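Local structure of phosphoprotein (Lettuce necrotic yellows virus, 3T4R) at residues A13-E18 with E49-I54; D31-D36 with E60-L65. The protein probably serves, as the full-length protein of which this is the C-terminal domain, as a non-catalytic polymerase cofactor that stabilises polymerase L on the N-RNA template and binds soluble protein N. All blocks are in the same frame, centred on the assembly; numbering follows the deposited sequence.

Contact 1: residues A13-E18 with E49-I54; sequences ADLDWE and ELKEKI
Leu15 and Lys51 bring the two backbones closest, their CA atoms 6.4 Å apart, where the chain leaving helix 4-14 passes the first turn of helix 50-72. Their side chains slide past each other in opposite directions, and the CD2 methyl of Leu15 rests on CG of Lys51 at 3.8 Å. The other branch of Leu15 reaches Ile54: its CD1 lies 3.4 Å from Ile54 CG2, tighter than a usual methyl contact, with the two side chains crossing at about a right angle. Lys51 has CG anti to its backbone N (chi1 -174°) and is extended beyond it, which carries the ammonium group out to Asp16. There NZ gives a hydrogen bond to OD2 of Asp16 at 2.7 Å, part of a salt bridge; it comes on the syn side of the carboxylate, 26° out of its plane. The backbone places this acid through a Schellman motif that ends helix 4-14: Asp16, at positive phi (83°), is the C-prime residue, Asp16 N returns to Ala13 O at 3.0 Å, and Trp17 N bonds to Leu12 O. The carbonyl O of Asp14 is 3.8 Å from Lys51 NZ, so the ammonium probably also feels the partial negative charge at the C-terminal end of helix 4-14. In this all-helical domain the contact thus has a buried apolar side, Leu15 with Ile54, and a charged side, Asp16 with Lys51, nearer the surface. Leu46, in the loop leading into helix 50-72, touches both Leu15 and Ile54, while Ile38 and Met41 of helix 36-41 pack on Ile54. Next after Ile54, Gln55 NE2 hydrogen-bonds Leu15 O, and the Trp17 ring lies against Gln55, Ile58 and Ile59.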
loop_
_atom_site.group_PDB
_atom_site.type_symbol
_atom_site.label_atom_id
_atom_site.label_comp_id
_atom_site.label_asym_id
_atom_site.label_seq_id
_atom_site.Cartn_x
_atom_site.Cartn_y
_atom_site.Cartn_z
ATOM N N ALA A 13 1.137 -2.344 7.184
ATOM C CA ALA A 13 1.647 -2.226 8.561
ATOM C C ALA A 13 3.174 -2.364 8.721
ATOM O O ALA A 13 3.766 -1.661 9.552
ATOM C CB ALA A 13 0.957 -3.224 9.458
ATOM N N ASP A 14 3.772 -3.289 7.957
ATOM C CA ASP A 14 5.183 -3.595 8.020
ATOM C C ASP A 14 5.925 -2.449 7.434
ATOM O O ASP A 14 7.100 -2.272 7.708
ATOM C CB ASP A 14 5.488 -4.833 7.205
ATOM C CG ASP A 14 5.073 -6.119 7.891
ATOM O OD1 ASP A 14 4.871 -6.153 9.136
ATOM O OD2 ASP A 14 4.986 -7.137 7.170
ATOM N N LEU A 15 5.261 -1.657 6.588
ATOM C CA LEU A 15 5.883 -0.458 6.023
ATOM C C LEU A 15 5.551 0.820 6.811
ATOM O O LEU A 15 5.841 1.911 6.369
ATOM C CB LEU A 15 5.433 -0.299 4.563
ATOM C CG LEU A 15 5.894 -1.385 3.602
ATOM C CD1 LEU A 15 5.254 -1.095 2.194
ATOM C CD2 LEU A 15 7.403 -1.456 3.439
ATOM N N ASP A 16 4.965 0.656 7.998
ATOM C CA ASP A 16 4.782 1.736 8.987
ATOM C C ASP A 16 3.584 2.603 8.773
ATOM O O ASP A 16 3.448 3.564 9.401
ATOM C CB ASP A 16 6.063 2.557 9.188
ATOM C CG ASP A 16 7.122 1.768 9.970
ATOM O OD1 ASP A 16 6.835 1.228 11.060
ATOM O OD2 ASP A 16 8.242 1.625 9.425
ATOM N N TRP A 17 2.650 2.184 7.943
ATOM C CA TRP A 17 1.372 2.850 7.884
ATOM C C TRP A 17 0.686 2.590 9.205
ATOM O O TRP A 17 0.881 1.513 9.798
ATOM C CB TRP A 17 0.543 2.289 6.692
ATOM C CG TRP A 17 0.650 3.208 5.542
ATOM C CD1 TRP A 17 -0.111 4.294 5.319
ATOM C CD2 TRP A 17 1.646 3.197 4.492
ATOM N NE1 TRP A 17 0.319 4.970 4.189
ATOM C CE2 TRP A 17 1.392 4.303 3.659
ATOM C CE3 TRP A 17 2.711 2.363 4.182
ATOM C CZ2 TRP A 17 2.191 4.605 2.527
ATOM C CZ3 TRP A 17 3.482 2.642 3.095
ATOM C CH2 TRP A 17 3.239 3.764 2.282
ATOM N N GLU A 18 -0.109 3.515 9.710
ATOM C CA GLU A 18 -0.649 3.266 11.047
ATOM C C GLU A 18 -1.784 2.290 10.833
ATOM O O GLU A 18 -2.459 2.334 9.808
ATOM C CB GLU A 18 -1.078 4.584 11.718
ATOM C CG GLU A 18 -0.886 4.747 13.279
ATOM C CD GLU A 18 0.571 4.670 13.782
ATOM O OE1 GLU A 18 1.396 5.443 13.253
ATOM O OE2 GLU A 18 0.891 3.841 14.703
ATOM N N GLU A 49 16.455 -1.538 2.246
ATOM C CA GLU A 49 15.627 -0.380 2.043
ATOM C C GLU A 49 14.828 -0.660 0.813
ATOM O O GLU A 49 14.599 0.232 -0.032
ATOM C CB GLU A 49 16.442 0.915 1.971
ATOM C CG GLU A 49 15.692 1.988 2.780
ATOM C CD GLU A 49 14.676 1.356 3.872
ATOM O OE1 GLU A 49 13.491 2.021 4.127
ATOM O OE2 GLU A 49 15.133 0.326 4.525
ATOM N N LEU A 50 14.451 -1.945 0.741
ATOM C CA LEU A 50 13.377 -2.441 -0.051
ATOM C C LEU A 50 12.186 -1.723 0.526
ATOM O O LEU A 50 11.255 -1.326 -0.200
ATOM C CB LEU A 50 13.290 -3.960 0.142
ATOM C CG LEU A 50 12.302 -4.694 -0.752
ATOM C CD1 LEU A 50 12.486 -4.325 -2.228
ATOM C CD2 LEU A 50 12.521 -6.191 -0.529
ATOM N N LYS A 51 12.230 -1.564 1.851
ATOM C CA LYS A 51 11.223 -0.851 2.597
ATOM C C LYS A 51 11.001 0.540 1.978
ATOM O O LYS A 51 9.896 0.898 1.597
ATOM C CB LYS A 51 11.655 -0.770 4.060
ATOM C CG LYS A 51 10.648 -0.169 5.025
ATOM C CD LYS A 51 10.999 -0.546 6.456
ATOM C CE LYS A 51 10.177 0.302 7.383
ATOM N NZ LYS A 51 10.096 -0.263 8.776
ATOM N N GLU A 52 12.049 1.321 1.837
ATOM C CA GLU A 52 11.847 2.651 1.313
ATOM C C GLU A 52 11.368 2.590 -0.117
ATOM O O GLU A 52 10.593 3.422 -0.500
ATOM C CB GLU A 52 13.119 3.505 1.379
ATOM C CG GLU A 52 12.901 4.880 1.991
ATOM C CD GLU A 52 14.172 5.448 2.675
ATOM O OE1 GLU A 52 14.919 6.174 1.974
ATOM O OE2 GLU A 52 14.458 5.188 3.894
ATOM N N LYS A 53 11.864 1.630 -0.895
ATOM C CA LYS A 53 11.459 1.433 -2.302
ATOM C C LYS A 53 9.942 1.236 -2.451
ATOM O O LYS A 53 9.264 1.978 -3.162
ATOM C CB LYS A 53 12.202 0.245 -2.926
ATOM C CG LYS A 53 12.325 0.279 -4.519
ATOM C CD LYS A 53 12.704 -1.113 -5.053
ATOM C CE LYS A 53 11.685 -1.696 -6.075
ATOM N NZ LYS A 53 11.650 -1.031 -7.425
ATOM N N ILE A 54 9.427 0.253 -1.734
ATOM C CA ILE A 54 8.039 -0.084 -1.743
ATOM C C ILE A 54 7.157 1.008 -1.195
ATOM O O ILE A 54 6.092 1.253 -1.780
ATOM C CB ILE A 54 7.809 -1.354 -0.956
ATOM C CG1 ILE A 54 8.692 -2.449 -1.538
ATOM C CG2 ILE A 54 6.318 -1.759 -0.993
ATOM C CD1 ILE A 54 8.699 -3.700 -0.756
#

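Contact 2: residues D31-D36 with E60-L65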
loop_
_atom_site.group_PDB
_atom_site.type_symbol
_atom_site.label_atom_id
_atom_site.label_comp_id
_atom_site.label_asym_id
_atom_site.label_seq_id
_atom_site.Cartn_x
_atom_site.Cartn_y
_atom_site.Cartn_z
ATOM N N ASP A 31 -6.344 -2.786 -2.677
ATOM C CA ASP A 31 -5.951 -3.313 -3.979
ATOM C C ASP A 31 -5.336 -2.269 -4.855
ATOM O O ASP A 31 -4.378 -2.535 -5.535
ATOM C CB ASP A 31 -7.142 -3.939 -4.735
ATOM C CG ASP A 31 -7.598 -5.270 -4.158
ATOM O OD1 ASP A 31 -6.848 -5.961 -3.468
ATOM O OD2 ASP A 31 -8.695 -5.680 -4.494
ATOM N N PHE A 32 -5.813 -1.052 -4.796
ATOM C CA PHE A 32 -5.248 0.035 -5.596
ATOM C C PHE A 32 -3.877 0.538 -5.046
ATOM O O PHE A 32 -2.949 0.856 -5.790
ATOM C CB PHE A 32 -6.236 1.173 -5.600
ATOM C CG PHE A 32 -5.766 2.372 -6.340
ATOM C CD1 PHE A 32 -6.556 2.949 -7.266
ATOM C CD2 PHE A 32 -4.505 2.930 -6.096
ATOM C CE1 PHE A 32 -6.101 4.076 -7.928
ATOM C CE2 PHE A 32 -4.050 4.022 -6.784
ATOM C CZ PHE A 32 -4.831 4.584 -7.685
ATOM N N LEU A 33 -3.759 0.616 -3.741
ATOM C CA LEU A 33 -2.550 1.086 -3.171
ATOM C C LEU A 33 -1.416 0.069 -3.272
ATOM O O LEU A 33 -0.250 0.454 -3.429
ATOM C CB LEU A 33 -2.832 1.379 -1.698
ATOM C CG LEU A 33 -3.758 2.540 -1.391
ATOM C CD1 LEU A 33 -3.881 2.658 0.089
ATOM C CD2 LEU A 33 -3.195 3.836 -1.868
ATOM N N VAL A 34 -1.752 -1.186 -3.097
ATOM C CA VAL A 34 -0.805 -2.328 -3.097
ATOM C C VAL A 34 -1.243 -3.311 -4.187
ATOM O O VAL A 34 -1.873 -4.303 -3.948
ATOM C CB VAL A 34 -0.767 -3.023 -1.747
ATOM C CG1 VAL A 34 0.427 -3.967 -1.724
ATOM C CG2 VAL A 34 -0.558 -1.992 -0.589
ATOM N N PRO A 35 -0.957 -2.967 -5.437
ATOM C CA PRO A 35 -1.215 -3.912 -6.486
ATOM C C PRO A 35 -0.380 -5.206 -6.239
ATOM O O PRO A 35 0.566 -5.134 -5.425
ATOM C CB PRO A 35 -0.729 -3.154 -7.742
ATOM C CG PRO A 35 -0.746 -1.651 -7.313
ATOM C CD PRO A 35 -0.371 -1.673 -5.911
ATOM N N ASP A 36 -0.681 -6.333 -6.905
ATOM C CA ASP A 36 0.004 -7.613 -6.640
ATOM C C ASP A 36 1.534 -7.578 -6.926
ATOM O O ASP A 36 2.284 -8.326 -6.365
ATOM C CB ASP A 36 -0.589 -8.741 -7.514
ATOM C CG ASP A 36 -2.119 -8.925 -7.327
ATOM O OD1 ASP A 36 -2.605 -8.588 -6.247
ATOM O OD2 ASP A 36 -2.844 -9.404 -8.254
ATOM N N GLU A 60 3.175 6.769 -4.293
ATOM C CA GLU A 60 2.808 7.150 -5.645
ATOM C C GLU A 60 1.356 6.795 -5.987
ATOM O O GLU A 60 0.657 7.580 -6.598
ATOM C CB GLU A 60 3.781 6.554 -6.638
ATOM C CG GLU A 60 4.345 7.553 -7.559
ATOM C CD GLU A 60 5.486 8.345 -6.925
ATOM O OE1 GLU A 60 6.513 7.641 -6.578
ATOM O OE2 GLU A 60 5.367 9.659 -6.789
ATOM N N ASN A 61 0.889 5.647 -5.533
ATOM C CA ASN A 61 -0.413 5.161 -5.834
ATOM C C ASN A 61 -1.356 5.928 -5.005
ATOM O O ASN A 61 -2.440 6.175 -5.407
ATOM C CB ASN A 61 -0.530 3.696 -5.436
ATOM C CG ASN A 61 0.203 2.753 -6.385
ATOM O OD1 ASN A 61 0.526 3.109 -7.504
ATOM N ND2 ASN A 61 0.436 1.533 -5.936
ATOM N N HIS A 62 -0.986 6.262 -3.795
ATOM C CA HIS A 62 -1.891 7.020 -2.955
ATOM C C HIS A 62 -2.061 8.413 -3.487
ATOM O O HIS A 62 -3.107 8.977 -3.334
ATOM C CB HIS A 62 -1.370 7.062 -1.527
ATOM C CG HIS A 62 -2.360 7.550 -0.518
ATOM N ND1 HIS A 62 -2.475 6.957 0.731
ATOM C CD2 HIS A 62 -3.262 8.599 -0.552
ATOM C CE1 HIS A 62 -3.403 7.621 1.423
ATOM N NE2 HIS A 62 -3.894 8.622 0.667
ATOM N N ILE A 63 -1.005 8.955 -4.094
ATOM C CA ILE A 63 -0.979 10.297 -4.718
ATOM C C ILE A 63 -1.973 10.285 -5.868
ATOM O O ILE A 63 -2.821 11.143 -5.942
ATOM C CB ILE A 63 0.478 10.673 -5.238
ATOM C CG1 ILE A 63 1.393 11.112 -4.123
ATOM C CG2 ILE A 63 0.467 11.682 -6.341
ATOM C CD1 ILE A 63 2.833 10.808 -4.460
ATOM N N ALA A 64 -1.873 9.274 -6.723
ATOM C CA ALA A 64 -2.820 9.051 -7.805
ATOM C C ALA A 64 -4.266 9.095 -7.313
ATOM O O ALA A 64 -5.085 9.762 -7.915
ATOM C CB ALA A 64 -2.528 7.743 -8.537
ATOM N N LEU A 65 -4.551 8.400 -6.214
ATOM C CA LEU A 65 -5.891 8.235 -5.695
ATOM C C LEU A 65 -6.393 9.543 -5.218
ATOM O O LEU A 65 -7.514 9.921 -5.547
ATOM C CB LEU A 65 -5.870 7.299 -4.521
ATOM C CG LEU A 65 -7.055 6.456 -4.181
ATOM C CD1 LEU A 65 -8.273 6.668 -5.102
ATOM C CD2 LEU A 65 -6.567 5.030 -4.289
#
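Asn61 faces the end of helix 27-33, and its CA comes within 5.3 Å of that of Leu33. Its CG is anti to its own carbonyl carbon (chi1 -74°), and from there ND2 donates a hydrogen bond of 2.8 Å to the backbone O of Leu33. The N-H points almost straight at the oxygen (168°), which lies in the amide plane of Asn61, but the donor stands above the Leu33 carbonyl plane, 57° out of it. Pro35 and Asn61 meet tip to tip, with Pro35 CD 3.3 Å from ND2, while the backbone O of Asn61 approaches CE2 of Phe32 obliquely at 3.0 Å. Helix 27-33 ends here, Val34 being the first residue to leave helical angles, and in this helical bundle it is a side chain of the long C-terminal helix 50-72 that hydrogen-bonds its last carbonyl. His62 follows, lying side by side with Leu33 and pointing the same way; the Leu33 CD2 methyl sits 3.6 Å from His62 CA and also touches CB. Tyr25 packs against both of these side chains. Ala64 sets its CB at the edge of the Phe32 ring, 4.0 Å from CZ. Leu65 then lays CD2 over the centre of one face of the same ring in a CH-pi contact, 3.4 Å from the centroid, the two side chains running antiparallel alongside each other. Val34, next after Leu33, turns its CB away from 60-65, and its side chain packs on Leu11 and Leu12 of helix 4-14.

In the fold
Both contacts use helix 50-72: contact 1 its first turn and contact 2 a part farther along. Their centres lie about 14 Å apart, on opposite sides of the chain's centre, and their nearest atoms are about 5 Å apart without touching. Along the chain the segments alternate, in the order 13-18, 31-36, 49-54, 60-65, so that the two connections cross. The long helix is thereby joined to the end of helix 4-14 and to the end of helix 27-33, which come earlier in the sequence. All four segments belong to the C-terminal domain of the phosphoprotein, a helical bundle.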